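Arginine kinase (PDB 6VVG) binds adenosine monophosphate in its nucleotide pocket and, as a dimeric viral protein kinase, probably phosphorylates serine and threonine residues using ATP. Local coordinates at residues A[49-54]-A[87-92]. Sequence-based numbering, arbitrary orientation.
Sequences KIVKPS and SLLIMD. With AMP (adenosine monophosphate), chain C.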
ATOM      1  N   LYS A  49       2.971  18.852  -5.084  1.00 16.13           N
ATOM      2  CA  LYS A  49       1.558  18.495  -5.073  1.00 13.65           C
ATOM      3  C   LYS A  49       1.051  18.615  -3.644  1.00 20.56           C
ATOM      4  O   LYS A  49       1.580  17.958  -2.741  1.00 16.13           O
ATOM      5  CB  LYS A  49       1.376  17.074  -5.603  1.00 13.87           C
ATOM      6  CG  LYS A  49      -0.013  16.499  -5.503  1.00 15.81           C
ATOM      7  CD  LYS A  49      -0.066  15.166  -6.248  1.00 18.60           C
ATOM      8  CE  LYS A  49      -1.494  14.716  -6.494  1.00 21.44           C
ATOM      9  NZ  LYS A  49      -1.552  13.338  -7.061  1.00 23.69           N
ATOM     10  N   ILE A  50       0.047  19.461  -3.446  1.00 21.20           N
ATOM     11  CA  ILE A  50      -0.547  19.702  -2.137  1.00 26.04           C
ATOM     12  C   ILE A  50      -1.879  18.967  -2.082  1.00 30.44           C
ATOM     13  O   ILE A  50      -2.764  19.211  -2.910  1.00 26.85           O
ATOM     14  CB  ILE A  50      -0.744  21.206  -1.886  1.00 21.39           C
ATOM     15  CG1 ILE A  50       0.599  21.939  -1.889  1.00 26.34           C
ATOM     16  CG2 ILE A  50      -1.463  21.433  -0.565  1.00 25.03           C
ATOM     17  CD1 ILE A  50       0.475  23.453  -1.810  1.00 39.65           C
ATOM     18  N   VAL A  51      -2.039  18.085  -1.100  1.00 22.74           N
ATOM     19  CA  VAL A  51      -3.252  17.286  -0.954  1.00 26.30           C
ATOM     20  C   VAL A  51      -4.023  17.760   0.269  1.00 21.15           C
ATOM     21  O   VAL A  51      -3.435  18.048   1.319  1.00 31.04           O
ATOM     22  CB  VAL A  51      -2.928  15.782  -0.848  1.00 29.60           C
ATOM     23  CG1 VAL A  51      -4.191  14.983  -0.561  1.00 33.04           C
ATOM     24  CG2 VAL A  51      -2.252  15.283  -2.123  1.00 25.22           C
ATOM     25  N   LYS A  52      -5.348  17.807   0.135  1.00 39.23           N
ATOM     26  CA  LYS A  52      -6.208  18.311   1.193  1.00 38.83           C
ATOM     27  C   LYS A  52      -6.167  17.386   2.407  1.00 31.42           C
ATOM     28  O   LYS A  52      -5.875  16.191   2.283  1.00 28.44           O
ATOM     29  CB  LYS A  52      -7.649  18.430   0.693  1.00 35.52           C
ATOM     30  CG  LYS A  52      -7.994  19.727  -0.028  1.00 53.16           C
ATOM     31  CD  LYS A  52      -9.434  19.707  -0.556  1.00 62.17           C
ATOM     32  CE  LYS A  52     -10.342  20.624   0.262  1.00 64.80           C
ATOM     33  NZ  LYS A  52     -11.726  20.701  -0.290  1.00 70.60           N
ATOM     34  N   PRO A  53      -6.470  17.909   3.597  1.00 40.61           N
ATOM     35  CA  PRO A  53      -6.570  17.033   4.774  1.00 39.94           C
ATOM     36  C   PRO A  53      -7.646  15.973   4.606  1.00 33.32           C
ATOM     37  O   PRO A  53      -8.704  16.217   4.020  1.00 32.09           O
ATOM     38  CB  PRO A  53      -6.905  18.003   5.918  1.00 38.09           C
ATOM     39  CG  PRO A  53      -7.476  19.251   5.219  1.00 42.60           C
ATOM     40  CD  PRO A  53      -6.657  19.332   3.943  1.00 41.72           C
ATOM     41  N   SER A  54      -7.356  14.782   5.130  1.00 35.78           N
ATOM     42  CA  SER A  54      -8.308  13.674   5.187  1.00 37.67           C
ATOM     43  C   SER A  54      -8.738  13.202   3.802  1.00 38.95           C
ATOM     44  O   SER A  54      -9.836  12.661   3.636  1.00 35.20           O
ATOM     45  CB  SER A  54      -9.542  14.041   6.017  1.00 37.64           C
ATOM     46  OG  SER A  54      -9.233  14.151   7.395  1.00 43.94           O
ATOM     47  N   SER A  87      -0.794  17.852   3.074  1.00 32.45           N
ATOM     48  CA  SER A  87       0.367  17.003   2.860  1.00 24.01           C
ATOM     49  C   SER A  87       1.007  17.340   1.522  1.00 29.57           C
ATOM     50  O   SER A  87       0.324  17.668   0.545  1.00 20.41           O
ATOM     51  CB  SER A  87      -0.005  15.520   2.907  1.00 26.36           C
ATOM     52  OG  SER A  87      -0.763  15.225   4.067  1.00 30.36           O
ATOM     53  N   LEU A  88       2.329  17.252   1.489  1.00 21.55           N
ATOM     54  CA  LEU A  88       3.118  17.693   0.351  1.00 21.41           C
ATOM     55  C   LEU A  88       3.841  16.523  -0.296  1.00 18.47           C
ATOM     56  O   LEU A  88       4.420  15.683   0.395  1.00 17.87           O
ATOM     57  CB  LEU A  88       4.161  18.721   0.782  1.00 22.15           C
ATOM     58  CG  LEU A  88       3.737  19.930   1.610  1.00 34.38           C
ATOM     59  CD1 LEU A  88       4.878  20.957   1.644  1.00 45.42           C
ATOM     60  CD2 LEU A  88       2.478  20.534   1.038  1.00 31.09           C
ATOM     61  N   LEU A  89       3.833  16.492  -1.625  1.00 18.13           N
ATOM     62  CA  LEU A  89       4.684  15.597  -2.397  1.00 16.65           C
ATOM     63  C   LEU A  89       5.528  16.445  -3.340  1.00 17.32           C
ATOM     64  O   LEU A  89       4.983  17.141  -4.201  1.00 17.06           O
ATOM     65  CB  LEU A  89       3.865  14.580  -3.192  1.00 14.85           C
ATOM     66  CG  LEU A  89       3.158  13.443  -2.458  1.00 16.52           C
ATOM     67  CD1 LEU A  89       1.952  13.976  -1.721  1.00 26.26           C
ATOM     68  CD2 LEU A  89       2.760  12.359  -3.451  1.00 15.60           C
ATOM     69  N   ILE A  90       6.847  16.395  -3.177  1.00 18.18           N
ATOM     70  CA  ILE A  90       7.776  17.115  -4.045  1.00 15.92           C
ATOM     71  C   ILE A  90       8.439  16.091  -4.955  1.00 14.69           C
ATOM     72  O   ILE A  90       9.194  15.228  -4.488  1.00 12.79           O
ATOM     73  CB  ILE A  90       8.815  17.913  -3.247  1.00 15.83           C
ATOM     74  CG1 ILE A  90       8.110  18.938  -2.356  1.00 18.34           C
ATOM     75  CG2 ILE A  90       9.787  18.603  -4.193  1.00 16.33           C
ATOM     76  CD1 ILE A  90       9.042  19.723  -1.456  1.00 34.98           C
ATOM     77  N   MET A  91       8.163  16.193  -6.253  1.00 13.63           N
ATOM     78  CA  MET A  91       8.564  15.204  -7.240  1.00 15.02           C
ATOM     79  C   MET A  91       9.258  15.896  -8.406  1.00 15.92           C
ATOM     80  O   MET A  91       9.238  17.123  -8.535  1.00 12.56           O
ATOM     81  CB  MET A  91       7.348  14.416  -7.750  1.00 20.76           C
ATOM     82  CG  MET A  91       6.300  15.294  -8.438  1.00 27.54           C
ATOM     83  SD  MET A  91       4.829  14.386  -8.951  1.00 28.79           S
ATOM     84  CE  MET A  91       4.329  13.639  -7.402  1.00 18.13           C
ATOM     85  N   ASP A  92       9.879  15.089  -9.260  1.00 14.83           N
ATOM     86  CA  ASP A  92      10.518  15.626 -10.451  1.00 15.11           C
ATOM     87  C   ASP A  92       9.481  16.249 -11.380  1.00 16.25           C
ATOM     88  O   ASP A  92       8.323  15.824 -11.427  1.00 15.02           O
ATOM     89  CB  ASP A  92      11.265  14.525 -11.207  1.00 22.99           C
ATOM     90  CG  ASP A  92      12.642  14.243 -10.641  1.00 16.71           C
ATOM     91  OD1 ASP A  92      13.241  15.146 -10.023  1.00 18.10           O
ATOM     92  OD2 ASP A  92      13.130  13.110 -10.830  1.00 21.65           O
TER
HETATM   93  P   AMP C 301      -1.502  15.215 -11.644  1.00121.40           P
HETATM   94  O1P AMP C 301      -2.923  14.942 -12.086  1.00 74.94           O
HETATM   95  O2P AMP C 301      -0.574  14.524 -12.614  1.00 73.79           O
HETATM   96  O3P AMP C 301      -1.390  14.851 -10.183  1.00 59.45           O
HETATM   97  O5' AMP C 301      -1.201  16.776 -11.748  1.00 73.39           O
HETATM   98  C5' AMP C 301      -1.979  17.616 -12.586  1.00 54.83           C
HETATM   99  C4' AMP C 301      -1.241  17.991 -13.849  1.00 48.32           C
HETATM  100  O4' AMP C 301       0.047  18.581 -13.518  1.00 53.55           O
HETATM  101  C3' AMP C 301      -0.882  16.848 -14.786  1.00 61.86           C
HETATM  102  O3' AMP C 301      -1.974  16.418 -15.582  1.00 66.65           O
HETATM  103  C2' AMP C 301       0.262  17.449 -15.588  1.00 52.76           C
HETATM  104  O2' AMP C 301      -0.225  18.376 -16.546  1.00 56.30           O
HETATM  105  C1' AMP C 301       1.004  18.216 -14.494  1.00 52.98           C
HETATM  106  N9  AMP C 301       2.020  17.366 -13.848  1.00 51.79           N
HETATM  107  C8  AMP C 301       1.751  16.501 -12.865  1.00 43.61           C
HETATM  108  N7  AMP C 301       2.888  15.893 -12.528  1.00 40.33           N
HETATM  109  C5  AMP C 301       3.863  16.381 -13.308  1.00 38.71           C
HETATM  110  C6  AMP C 301       5.207  16.097 -13.372  1.00 43.85           C
HETATM  111  N6  AMP C 301       6.052  15.182 -12.630  1.00 28.12           N
HETATM  112  N1  AMP C 301       5.979  16.723 -14.246  1.00 24.94           N
HETATM  113  C2  AMP C 301       5.437  17.645 -15.078  1.00 24.63           C
HETATM  114  N3  AMP C 301       4.114  17.928 -15.020  1.00 36.45           N
HETATM  115  C4  AMP C 301       3.330  17.288 -14.130  1.00 40.36           C
HETATM  116  O   HOH W   1      -3.313  15.984   3.822  1.00 28.29           O
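K49, V51, S87 and L89 share one face of the peptide ladder that joins strands 45-51 and 87-92, while I50 and L88 occupy the other; S33 bonds to the outer edge of 49-54, V80 to that of 87-92. The pair lies inside the antiparallel five-stranded sheet of the kinase N-lobe. K49 faces L89 and V51 faces S87 as hydrogen-bonded pairs: K49 N donates to L89 O at 2.8 Å, nearly straight at 170° and tilted slightly from the carbonyl plane, and L89 N answers to K49 O. V51 N bonds to S87 O and S87 N to V51 O. I50 and L88 form the non-hydrogen-bonded pair between them, lying side by side with I50 CG1 against L88 CD2 at 3.8 Å; S6 and V10 of the second subunit pack over this face. On the opposite face L89 reaches E60 and H64 of helix 59-66. K49, CG anti to its backbone N (chi1 173°) and extended beyond, sends NZ to a salt bridge with E60, the lysine-glutamate pairing of protein kinases, and to a weak ion pair with D160. Its bond to the AMP phosphate is also weak, NZ to O3P 3.5 Å. Further along 87-92, M91 SD comes within 4.0 Å of adenine N6, which donates a weak, bent bond to D92 O. At the other end, a water bridges V51 O (3.2 Å) and S87 OG (2.7 Å), the latter also bonded to N82 N.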